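Long-range contacts in putative esterase (Uncultured bacterium, PDB 7C4D), which probably hydrolyses carboxylic esters, as a bacterial carboxylesterase of the alpha/beta-hydrolase fold: residues 14-20 with 50-56; 59-65 with 189-195; 78-82 with 105-109. One frame throughout, in Å; residues are numbered along the deposited sequence.

Interaction 1. Residues 14-20 with 50-56; sequences LFFRKKG and FQVYLID
Phe16 to Lys19 pair antiparallel with Ile55 to Val52, which places strand 16-19 as the antiparallel edge strand of the otherwise parallel sheet of the alpha/beta-hydrolase fold. Backbone hydrogen bonds carry the pairing. Arg17 and Leu54 bond both ways, with Leu54 N 2.8 Å from Arg17 O, and Lys19 and Val52 do the same; Asp56 N extends the ladder to Phe15 O. At the non-hydrogen-bonded pair Lys18-Tyr53, a CA-H...O contact brings Lys18 CA to 3.2 Å from Val52 O.

Apolar packing gathers on the face that carries Phe16, Lys18, Tyr53 and Ile55. The methyl CD1 of Ile55 presses on Phe16 CB at 3.4 Å. The Phe16 ring runs alongside that of Tyr53, pointing the same way with the planes at 49°, and touches it CD2 to CD2 at 3.9 Å. Phe81 of helix 71-84 covers this face and meets Phe16 edge-to-face. With its CG anti to the backbone N (chi1 178°) and the rest of the chain extended, Lys18 runs alongside Tyr53, its CG over one face near the rim and its CD 3.6 Å from Tyr53 CZ. Exchanging Tyr53 for an alanine takes away this platform and would probably leave a gap beside Phe16 and let the Lys18 chain swing away from Gln51.

Polar side chains close both ends. Asp56 OD2, bound mainly by Arg62 N, sits at the edge of the Phe15 ring, 3.2 Å from Phe15 CD2. Gln51 NE2 is held by Gly23 O, while Gln51 OE1 accepts from Lys18 NZ at 3.1 Å, with a C=O...N angle of 160°.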
loop_
_atom_site.group_PDB
_atom_site.type_symbol
_atom_site.label_atom_id
_atom_site.label_comp_id
_atom_site.label_asym_id
_atom_site.label_seq_id
_atom_site.Cartn_x
_atom_site.Cartn_y
_atom_site.Cartn_z
ATOM N N LEU A 14 -5.327 -5.567 -13.046
ATOM C CA LEU A 14 -4.848 -5.944 -11.728
ATOM C C LEU A 14 -5.575 -7.218 -11.289
ATOM O O LEU A 14 -6.761 -7.407 -11.590
ATOM C CB LEU A 14 -5.046 -4.788 -10.742
ATOM C CG LEU A 14 -4.223 -3.523 -10.971
ATOM C CD1 LEU A 14 -4.434 -2.516 -9.841
ATOM C CD2 LEU A 14 -2.745 -3.820 -11.168
ATOM N N PHE A 15 -4.816 -8.118 -10.674
ATOM C CA PHE A 15 -5.388 -9.228 -9.932
ATOM C C PHE A 15 -6.082 -8.709 -8.671
ATOM O O PHE A 15 -5.580 -7.786 -8.016
ATOM C CB PHE A 15 -4.308 -10.214 -9.508
ATOM C CG PHE A 15 -4.849 -11.302 -8.618
ATOM C CD1 PHE A 15 -5.633 -12.323 -9.126
ATOM C CD2 PHE A 15 -4.571 -11.314 -7.275
ATOM C CE1 PHE A 15 -6.128 -13.316 -8.297
ATOM C CE2 PHE A 15 -5.087 -12.276 -6.428
ATOM C CZ PHE A 15 -5.856 -13.293 -6.948
ATOM N N PHE A 16 -7.235 -9.321 -8.350
ATOM C CA PHE A 16 -8.026 -9.015 -7.161
ATOM C C PHE A 16 -8.742 -10.273 -6.672
ATOM O O PHE A 16 -8.902 -11.261 -7.404
ATOM C CB PHE A 16 -9.122 -7.976 -7.443
ATOM C CG PHE A 16 -10.241 -8.461 -8.328
ATOM C CD1 PHE A 16 -10.097 -8.484 -9.713
ATOM C CD2 PHE A 16 -11.433 -8.917 -7.779
ATOM C CE1 PHE A 16 -11.138 -8.917 -10.526
ATOM C CE2 PHE A 16 -12.469 -9.356 -8.592
ATOM C CZ PHE A 16 -12.316 -9.362 -9.963
ATOM N N ARG A 17 -9.137 -10.191 -5.405
ATOM C CA ARG A 17 -10.067 -11.105 -4.755
ATOM C C ARG A 17 -11.158 -10.266 -4.085
ATOM O O ARG A 17 -10.878 -9.186 -3.558
ATOM C CB ARG A 17 -9.333 -11.931 -3.690
ATOM C CG ARG A 17 -8.405 -13.004 -4.241
ATOM C CD ARG A 17 -8.087 -14.113 -3.246
ATOM N NE ARG A 17 -7.338 -13.627 -2.097
ATOM C CZ ARG A 17 -7.770 -13.688 -0.835
ATOM N NH1 ARG A 17 -7.032 -13.218 0.162
ATOM N NH2 ARG A 17 -8.932 -14.255 -0.579
ATOM N N LYS A 18 -12.399 -10.761 -4.104
ATOM C CA LYS A 18 -13.541 -10.053 -3.535
ATOM C C LYS A 18 -14.096 -10.833 -2.342
ATOM O O LYS A 18 -14.365 -12.010 -2.468
ATOM C CB LYS A 18 -14.615 -9.887 -4.611
ATOM C CG LYS A 18 -15.896 -9.209 -4.152
ATOM C CD LYS A 18 -16.774 -8.869 -5.316
ATOM C CE LYS A 18 -18.180 -8.558 -4.888
ATOM N NZ LYS A 18 -19.051 -8.446 -6.075
ATOM N N LYS A 19 -14.202 -10.186 -1.184
ATOM C CA LYS A 19 -14.854 -10.731 -0.006
ATOM C C LYS A 19 -16.067 -9.859 0.288
ATOM O O LYS A 19 -15.923 -8.642 0.438
ATOM C CB LYS A 19 -13.907 -10.662 1.198
ATOM C CG LYS A 19 -12.478 -11.181 0.990
ATOM C CD LYS A 19 -12.376 -12.679 0.758
ATOM C CE LYS A 19 -12.903 -13.518 1.898
ATOM N NZ LYS A 19 -13.083 -14.919 1.468
ATOM N N GLY A 20 -17.250 -10.478 0.335
ATOM C CA GLY A 20 -18.485 -9.786 0.668
ATOM C C GLY A 20 -19.336 -9.624 -0.585
ATOM O O GLY A 20 -18.804 -9.263 -1.635
ATOM N N PHE A 50 -19.323 -4.480 3.623
ATOM C CA PHE A 50 -18.928 -3.890 2.346
ATOM C C PHE A 50 -18.597 -5.011 1.382
ATOM O O PHE A 50 -18.420 -6.141 1.823
ATOM C CB PHE A 50 -17.713 -2.962 2.512
ATOM C CG PHE A 50 -17.905 -1.772 3.441
ATOM C CD1 PHE A 50 -18.402 -0.563 2.973
ATOM C CD2 PHE A 50 -17.523 -1.835 4.769
ATOM C CE1 PHE A 50 -18.564 0.527 3.818
ATOM C CE2 PHE A 50 -17.647 -0.734 5.605
ATOM C CZ PHE A 50 -18.207 0.438 5.146
ATOM N N GLN A 51 -18.511 -4.667 0.087
ATOM C CA GLN A 51 -17.997 -5.557 -0.939
ATOM C C GLN A 51 -16.523 -5.228 -1.103
ATOM O O GLN A 51 -16.196 -4.265 -1.781
ATOM C CB GLN A 51 -18.781 -5.351 -2.240
ATOM C CG GLN A 51 -20.254 -5.761 -2.102
ATOM C CD GLN A 51 -20.947 -5.697 -3.436
ATOM O OE1 GLN A 51 -20.667 -6.473 -4.340
ATOM N NE2 GLN A 51 -21.775 -4.692 -3.605
ATOM N N VAL A 52 -15.664 -5.977 -0.403
ATOM C CA VAL A 52 -14.265 -5.636 -0.302
ATOM C C VAL A 52 -13.476 -6.249 -1.462
ATOM O O VAL A 52 -13.527 -7.465 -1.681
ATOM C CB VAL A 52 -13.687 -6.102 1.043
ATOM C CG1 VAL A 52 -12.242 -5.645 1.187
ATOM C CG2 VAL A 52 -14.540 -5.647 2.233
ATOM N N TYR A 53 -12.705 -5.393 -2.154
ATOM C CA TYR A 53 -11.792 -5.807 -3.219
ATOM C C TYR A 53 -10.344 -5.679 -2.749
ATOM O O TYR A 53 -9.899 -4.587 -2.372
ATOM C CB TYR A 53 -12.007 -4.962 -4.470
ATOM C CG TYR A 53 -13.350 -5.155 -5.117
ATOM C CD1 TYR A 53 -14.460 -4.474 -4.655
ATOM C CD2 TYR A 53 -13.514 -6.031 -6.181
ATOM C CE1 TYR A 53 -15.699 -4.658 -5.231
ATOM C CE2 TYR A 53 -14.741 -6.225 -6.782
ATOM C CZ TYR A 53 -15.834 -5.524 -6.301
ATOM O OH TYR A 53 -17.051 -5.661 -6.892
ATOM N N LEU A 54 -9.658 -6.825 -2.662
ATOM C CA LEU A 54 -8.254 -6.870 -2.279
ATOM C C LEU A 54 -7.451 -6.949 -3.572
ATOM O O LEU A 54 -7.442 -7.990 -4.243
ATOM C CB LEU A 54 -7.980 -8.100 -1.416
ATOM C CG LEU A 54 -8.802 -8.275 -0.139
ATOM C CD1 LEU A 54 -8.398 -9.567 0.524
ATOM C CD2 LEU A 54 -8.539 -7.135 0.825
ATOM N N ILE A 55 -6.845 -5.811 -3.921
ATOM C CA ILE A 55 -6.171 -5.599 -5.197
ATOM C C ILE A 55 -4.675 -5.801 -4.972
ATOM O O ILE A 55 -4.151 -5.431 -3.909
ATOM C CB ILE A 55 -6.509 -4.182 -5.696
ATOM C CG1 ILE A 55 -7.904 -4.117 -6.329
ATOM C CG2 ILE A 55 -5.439 -3.633 -6.615
ATOM C CD1 ILE A 55 -7.951 -4.738 -7.652
ATOM N N ASP A 56 -4.024 -6.492 -5.924
ATOM C CA ASP A 56 -2.566 -6.571 -6.006
ATOM C C ASP A 56 -2.167 -5.467 -6.989
ATOM O O ASP A 56 -2.724 -5.386 -8.073
ATOM C CB ASP A 56 -2.081 -7.944 -6.494
ATOM C CG ASP A 56 -2.212 -9.105 -5.508
ATOM O OD1 ASP A 56 -2.544 -8.867 -4.352
ATOM O OD2 ASP A 56 -1.923 -10.238 -5.885
#

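Interaction 2. Residues 59-65 with 189-195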
loop_
_atom_site.group_PDB
_atom_site.type_symbol
_atom_site.label_atom_id
_atom_site.label_comp_id
_atom_site.label_asym_id
_atom_site.label_seq_id
_atom_site.Cartn_x
_atom_site.Cartn_y
_atom_site.Cartn_z
ATOM N N ASN A 59 3.387 -4.923 -10.320
ATOM C CA ASN A 59 4.680 -5.433 -9.878
ATOM C C ASN A 59 4.594 -6.197 -8.552
ATOM O O ASN A 59 5.623 -6.558 -7.977
ATOM C CB ASN A 59 5.788 -4.372 -9.873
ATOM C CG ASN A 59 6.161 -3.898 -11.266
ATOM O OD1 ASN A 59 6.112 -4.659 -12.246
ATOM N ND2 ASN A 59 6.511 -2.626 -11.370
ATOM N N HIS A 60 3.365 -6.483 -8.101
ATOM C CA HIS A 60 3.139 -7.058 -6.785
ATOM C C HIS A 60 2.192 -8.249 -6.885
ATOM O O HIS A 60 1.287 -8.271 -7.720
ATOM C CB HIS A 60 2.604 -6.011 -5.786
ATOM C CG HIS A 60 3.599 -5.003 -5.339
ATOM N ND1 HIS A 60 3.894 -3.873 -6.088
ATOM C CD2 HIS A 60 4.349 -4.940 -4.220
ATOM C CE1 HIS A 60 4.807 -3.165 -5.441
ATOM N NE2 HIS A 60 5.125 -3.817 -4.301
ATOM N N GLY A 61 2.413 -9.199 -5.969
ATOM C CA GLY A 61 1.564 -10.365 -5.794
ATOM C C GLY A 61 1.420 -11.127 -7.111
ATOM O O GLY A 61 2.410 -11.510 -7.721
ATOM N N ARG A 62 0.176 -11.277 -7.571
ATOM C CA ARG A 62 -0.103 -11.957 -8.825
ATOM C C ARG A 62 -0.396 -10.968 -9.944
ATOM O O ARG A 62 -0.875 -11.381 -10.989
ATOM C CB ARG A 62 -1.333 -12.860 -8.677
ATOM C CG ARG A 62 -1.228 -13.870 -7.547
ATOM C CD ARG A 62 -2.326 -14.885 -7.693
ATOM N NE ARG A 62 -1.954 -16.121 -7.038
ATOM C CZ ARG A 62 -2.067 -16.353 -5.740
ATOM N NH1 ARG A 62 -2.556 -15.424 -4.940
ATOM N NH2 ARG A 62 -1.713 -17.526 -5.250
ATOM N N SER A 63 -0.171 -9.664 -9.723
ATOM C CA SER A 63 -0.477 -8.709 -10.776
ATOM C C SER A 63 0.641 -8.640 -11.840
ATOM O O SER A 63 1.752 -9.128 -11.613
ATOM C CB SER A 63 -0.852 -7.372 -10.184
ATOM O OG SER A 63 -2.267 -7.241 -10.069
ATOM N N PRO A 64 0.374 -8.096 -13.055
ATOM C CA PRO A 64 1.378 -8.049 -14.121
ATOM C C PRO A 64 2.517 -7.089 -13.789
ATOM O O PRO A 64 2.333 -6.145 -13.018
ATOM C CB PRO A 64 0.632 -7.472 -15.340
ATOM C CG PRO A 64 -0.840 -7.575 -15.024
ATOM C CD PRO A 64 -0.928 -7.582 -13.511
ATOM N N HIS A 65 3.686 -7.351 -14.385
ATOM C CA HIS A 65 4.901 -6.581 -14.219
ATOM C C HIS A 65 4.961 -5.508 -15.295
ATOM O O HIS A 65 4.319 -5.647 -16.334
ATOM C CB HIS A 65 6.104 -7.517 -14.231
ATOM C CG HIS A 65 6.245 -8.308 -12.979
ATOM N ND1 HIS A 65 7.461 -8.732 -12.521
ATOM C CD2 HIS A 65 5.328 -8.738 -12.075
ATOM C CE1 HIS A 65 7.310 -9.419 -11.402
ATOM N NE2 HIS A 65 6.005 -9.445 -11.113
ATOM N N LYS A 189 8.424 -12.951 -6.848
ATOM C CA LYS A 189 7.247 -12.707 -7.667
ATOM C C LYS A 189 7.107 -11.219 -7.965
ATOM O O LYS A 189 6.383 -10.867 -8.890
ATOM C CB LYS A 189 5.965 -13.276 -7.046
ATOM C CG LYS A 189 5.559 -12.703 -5.700
ATOM C CD LYS A 189 4.808 -13.711 -4.866
ATOM C CE LYS A 189 3.847 -13.069 -3.897
ATOM N NZ LYS A 189 3.142 -14.100 -3.113
ATOM N N ILE A 190 7.767 -10.374 -7.163
ATOM C CA ILE A 190 7.771 -8.919 -7.340
ATOM C C ILE A 190 8.881 -8.449 -8.289
ATOM O O ILE A 190 9.997 -8.950 -8.260
ATOM C CB ILE A 190 7.893 -8.212 -5.977
ATOM C CG1 ILE A 190 9.037 -8.789 -5.141
ATOM C CG2 ILE A 190 6.570 -8.265 -5.233
ATOM C CD1 ILE A 190 9.431 -7.924 -3.967
ATOM N N ASN A 191 8.580 -7.400 -9.063
ATOM C CA ASN A 191 9.512 -6.764 -9.983
ATOM C C ASN A 191 10.444 -5.808 -9.241
ATOM O O ASN A 191 10.266 -4.584 -9.296
ATOM C CB ASN A 191 8.748 -6.037 -11.081
ATOM C CG ASN A 191 9.601 -5.602 -12.249
ATOM O OD1 ASN A 191 10.821 -5.695 -12.193
ATOM N ND2 ASN A 191 8.950 -5.116 -13.296
ATOM N N ILE A 192 11.415 -6.397 -8.525
ATOM C CA ILE A 192 12.415 -5.689 -7.738
ATOM C C ILE A 192 13.149 -4.650 -8.595
ATOM O O ILE A 192 13.482 -3.569 -8.122
ATOM C CB ILE A 192 13.373 -6.702 -7.081
ATOM C CG1 ILE A 192 12.571 -7.828 -6.423
ATOM C CG2 ILE A 192 14.370 -6.040 -6.137
ATOM C CD1 ILE A 192 13.104 -8.307 -5.107
ATOM N N ASP A 193 13.366 -4.954 -9.873
ATOM C CA ASP A 193 14.102 -4.049 -10.733
ATOM C C ASP A 193 13.311 -2.766 -10.964
ATOM O O ASP A 193 13.874 -1.666 -10.871
ATOM C CB ASP A 193 14.515 -4.690 -12.063
ATOM C CG ASP A 193 15.528 -3.829 -12.805
ATOM O OD1 ASP A 193 16.658 -3.672 -12.281
ATOM O OD2 ASP A 193 15.169 -3.274 -13.869
ATOM N N SER A 194 12.031 -2.918 -11.326
ATOM C CA SER A 194 11.183 -1.755 -11.531
ATOM C C SER A 194 11.078 -0.943 -10.235
ATOM O O SER A 194 11.143 0.289 -10.254
ATOM C CB SER A 194 9.827 -2.115 -12.108
ATOM O OG SER A 194 8.932 -0.996 -12.099
ATOM N N ILE A 195 10.958 -1.642 -9.101
ATOM C CA ILE A 195 10.849 -0.969 -7.807
ATOM C C ILE A 195 12.070 -0.062 -7.580
ATOM O O ILE A 195 11.914 1.126 -7.291
ATOM C CB ILE A 195 10.620 -1.976 -6.653
ATOM C CG1 ILE A 195 9.233 -2.632 -6.691
ATOM C CG2 ILE A 195 10.893 -1.347 -5.309
ATOM C CD1 ILE A 195 9.060 -3.769 -5.689
#
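Asn59 and Asn191 meet with their amide planes nearly perpendicular, 83° apart. Asn191 ND2 donates to Asn59 OD1 over 3.1 Å, with the acceptor close to the Asn191 amide plane but the donor well above the Asn59 carbonyl plane. Asn59 OD1 also accepts from Ala66 N. The His65 ring is turned quite differently: it lies almost parallel to the Asn191 amide and crosses that side chain obliquely, His65 ND1 standing 3.3 Å from Asn191 CB. From the ring edge, His65 NE2 donates in its own plane to Lys189 O at 2.7 Å, a bent bond (131° at the hydrogen). Asn191 has its CG anti to the backbone N (chi1 -167°), which sends the amide back to cap its helix: Asn191 is the N-cap residue, and its OD1 accepts from Ser194 N at 3.2 Å. Between the backbones, Asn191 N donates to Asn59 O.

The His60 ring, its NE2 bonded to Tyr33 N, meets Ile190 obliquely, His60 CD2 lying 4.1 Å from Ile190 CG2. The type II' turn from His60 to Ser63 has Gly61 at positive phi, and Lys189 CG packs against Gly61 O.

The contact thus ties the loop between strand 51-55 and helix 71-84 to the link from strand 186-188 into helix 192-196, within the mostly helical insertion between strands 113-119 and 217-222 that probably forms the cap.

Interaction 3. Residues 78-82 with 105-109; sequences LHEFI and FTAAH
Phe105, near the end of the helix that follows the probable nucleophile elbow, is a main residue of the packing of helix 97-108 on helix 71-84 in the layer flanking the central sheet. Its CG lies anti to the backbone N (chi1 172°), which directs the ring toward Leu78, His79 and Ile82. Leu78 lies over one face toward the rim with its CG, its methyl CD2 is 3.7 Å from Phe105 CG, and the two side chains cross at about a right angle. The opposite face is taken by CB of His109 from the same segment, so the phenyl is sandwiched. At the rim, His79 CB comes in near the ring plane, 3.6 Å from Phe105 CE1. The Ile82 and Phe105 side chains come from opposite directions, Ile82 CD1 lying 3.7 Å from Phe105 CZ. With both faces and the CE1 edge contacted, the ring probably has little freedom to tilt.

Next to this apolar cluster, the imidazoles of His79 and His109 meet obliquely, centroids 4.2 Å apart and planes at 36°, with His109 NE2 over one face of His79 and 3.6 Å from His79 CE1. His79 ND1 is bonded to Glu76 OE2 one turn earlier, which probably limits rotation of the ring, and His109 is the first residue to leave the helix.

Toward the sheet, Leu78 and Ile82 rest on strand 25-29 and Phe105 on strands 90-95 and 113-119. Two neighbouring helices of successive right-handed beta-alpha-beta crossovers, packed together on one side of a parallel sheet, are typical of the alpha/beta-hydrolase fold.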
loop_
_atom_site.group_PDB
_atom_site.type_symbol
_atom_site.label_atom_id
_atom_site.label_comp_id
_atom_site.label_asym_id
_atom_site.label_seq_id
_atom_site.Cartn_x
_atom_site.Cartn_y
_atom_site.Cartn_z
ATOM N N LEU A 78 -5.798 1.525 -11.128
ATOM C CA LEU A 78 -6.933 1.623 -10.222
ATOM C C LEU A 78 -8.174 2.048 -10.987
ATOM O O LEU A 78 -9.221 1.401 -10.858
ATOM C CB LEU A 78 -6.626 2.573 -9.050
ATOM C CG LEU A 78 -7.739 2.690 -8.001
ATOM C CD1 LEU A 78 -8.180 1.307 -7.483
ATOM C CD2 LEU A 78 -7.277 3.581 -6.852
ATOM N N HIS A 79 -8.045 3.123 -11.796
ATOM C CA HIS A 79 -9.183 3.670 -12.549
ATOM C C HIS A 79 -9.782 2.635 -13.520
ATOM O O HIS A 79 -11.004 2.457 -13.613
ATOM C CB HIS A 79 -8.772 4.965 -13.264
ATOM C CG HIS A 79 -9.869 5.611 -14.033
ATOM N ND1 HIS A 79 -9.622 6.451 -15.091
ATOM C CD2 HIS A 79 -11.211 5.566 -13.896
ATOM C CE1 HIS A 79 -10.762 6.888 -15.579
ATOM N NE2 HIS A 79 -11.746 6.366 -14.863
ATOM N N GLU A 80 -8.893 1.925 -14.229
ATOM C CA GLU A 80 -9.268 0.850 -15.143
ATOM C C GLU A 80 -9.948 -0.315 -14.409
ATOM O O GLU A 80 -10.936 -0.855 -14.902
ATOM C CB GLU A 80 -8.044 0.307 -15.897
ATOM C CG GLU A 80 -7.392 1.303 -16.847
ATOM C CD GLU A 80 -8.326 2.011 -17.817
ATOM O OE1 GLU A 80 -8.075 3.212 -18.104
ATOM O OE2 GLU A 80 -9.298 1.363 -18.287
ATOM N N PHE A 81 -9.403 -0.717 -13.253
ATOM C CA PHE A 81 -10.027 -1.734 -12.413
ATOM C C PHE A 81 -11.469 -1.375 -12.050
ATOM O O PHE A 81 -12.380 -2.212 -12.145
ATOM C CB PHE A 81 -9.162 -2.090 -11.200
ATOM C CG PHE A 81 -9.872 -3.008 -10.245
ATOM C CD1 PHE A 81 -9.867 -4.377 -10.437
ATOM C CD2 PHE A 81 -10.639 -2.488 -9.218
ATOM C CE1 PHE A 81 -10.563 -5.211 -9.573
ATOM C CE2 PHE A 81 -11.327 -3.323 -8.353
ATOM C CZ PHE A 81 -11.283 -4.689 -8.522
ATOM N N ILE A 82 -11.678 -0.119 -11.643
ATOM C CA ILE A 82 -12.988 0.356 -11.242
ATOM C C ILE A 82 -13.951 0.330 -12.440
ATOM O O ILE A 82 -15.118 -0.055 -12.294
ATOM C CB ILE A 82 -12.817 1.724 -10.533
ATOM C CG1 ILE A 82 -12.244 1.495 -9.118
ATOM C CG2 ILE A 82 -14.122 2.485 -10.488
ATOM C CD1 ILE A 82 -11.566 2.677 -8.473
ATOM N N PHE A 105 -5.470 9.087 -7.266
ATOM C CA PHE A 105 -6.721 8.706 -7.903
ATOM C C PHE A 105 -7.904 9.578 -7.472
ATOM O O PHE A 105 -8.745 9.911 -8.305
ATOM C CB PHE A 105 -7.006 7.201 -7.805
ATOM C CG PHE A 105 -8.391 6.841 -8.288
ATOM C CD1 PHE A 105 -8.627 6.536 -9.627
ATOM C CD2 PHE A 105 -9.474 6.828 -7.406
ATOM C CE1 PHE A 105 -9.921 6.279 -10.073
ATOM C CE2 PHE A 105 -10.761 6.540 -7.849
ATOM C CZ PHE A 105 -10.978 6.266 -9.178
ATOM N N THR A 106 -7.974 9.909 -6.172
ATOM C CA THR A 106 -9.104 10.615 -5.577
ATOM C C THR A 106 -9.141 12.077 -6.048
ATOM O O THR A 106 -10.211 12.607 -6.335
ATOM C CB THR A 106 -9.026 10.537 -4.034
ATOM O OG1 THR A 106 -9.205 9.168 -3.653
ATOM C CG2 THR A 106 -10.031 11.416 -3.313
ATOM N N ALA A 107 -7.976 12.740 -6.054
ATOM C CA ALA A 107 -7.833 14.093 -6.575
ATOM C C ALA A 107 -8.171 14.156 -8.087
ATOM O O ALA A 107 -8.926 15.015 -8.511
ATOM C CB ALA A 107 -6.430 14.567 -6.289
ATOM N N ALA A 108 -7.662 13.219 -8.892
ATOM C CA ALA A 108 -7.986 13.089 -10.313
ATOM C C ALA A 108 -9.439 12.717 -10.577
ATOM O O ALA A 108 -9.928 13.028 -11.665
ATOM C CB ALA A 108 -7.089 12.091 -11.017
ATOM N N HIS A 109 -10.092 11.974 -9.657
ATOM C CA HIS A 109 -11.444 11.490 -9.920
ATOM C C HIS A 109 -12.333 11.525 -8.673
ATOM O O HIS A 109 -12.922 10.506 -8.314
ATOM C CB HIS A 109 -11.449 10.080 -10.522
ATOM C CG HIS A 109 -10.675 9.924 -11.780
ATOM N ND1 HIS A 109 -9.403 9.388 -11.801
ATOM C CD2 HIS A 109 -10.983 10.232 -13.060
ATOM C CE1 HIS A 109 -8.953 9.369 -13.035
ATOM N NE2 HIS A 109 -9.913 9.874 -13.823
#

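Overall arrangement
The three contacts lie at the sheet edge, between a loop and the probable cap, and between flanking helices. Interaction 1 closes first, and interactions 2 and 3 both come later, the segments of interaction 3 lying between those of interaction 2. Interactions 1 and 2 have centres 18 Å apart yet meet at Ser63, whose OG bonds to Phe15 N and Asp56 O. Interactions 1 and 3, centres 15 Å apart, join through Phe81 of helix 71-84, which packs on Phe16, Tyr53 and Ile55. Interactions 2 and 3 do not touch, their nearest atoms being about 8 Å apart. Interaction 1 therefore connects the helical layer with the loop that reaches the probable cap.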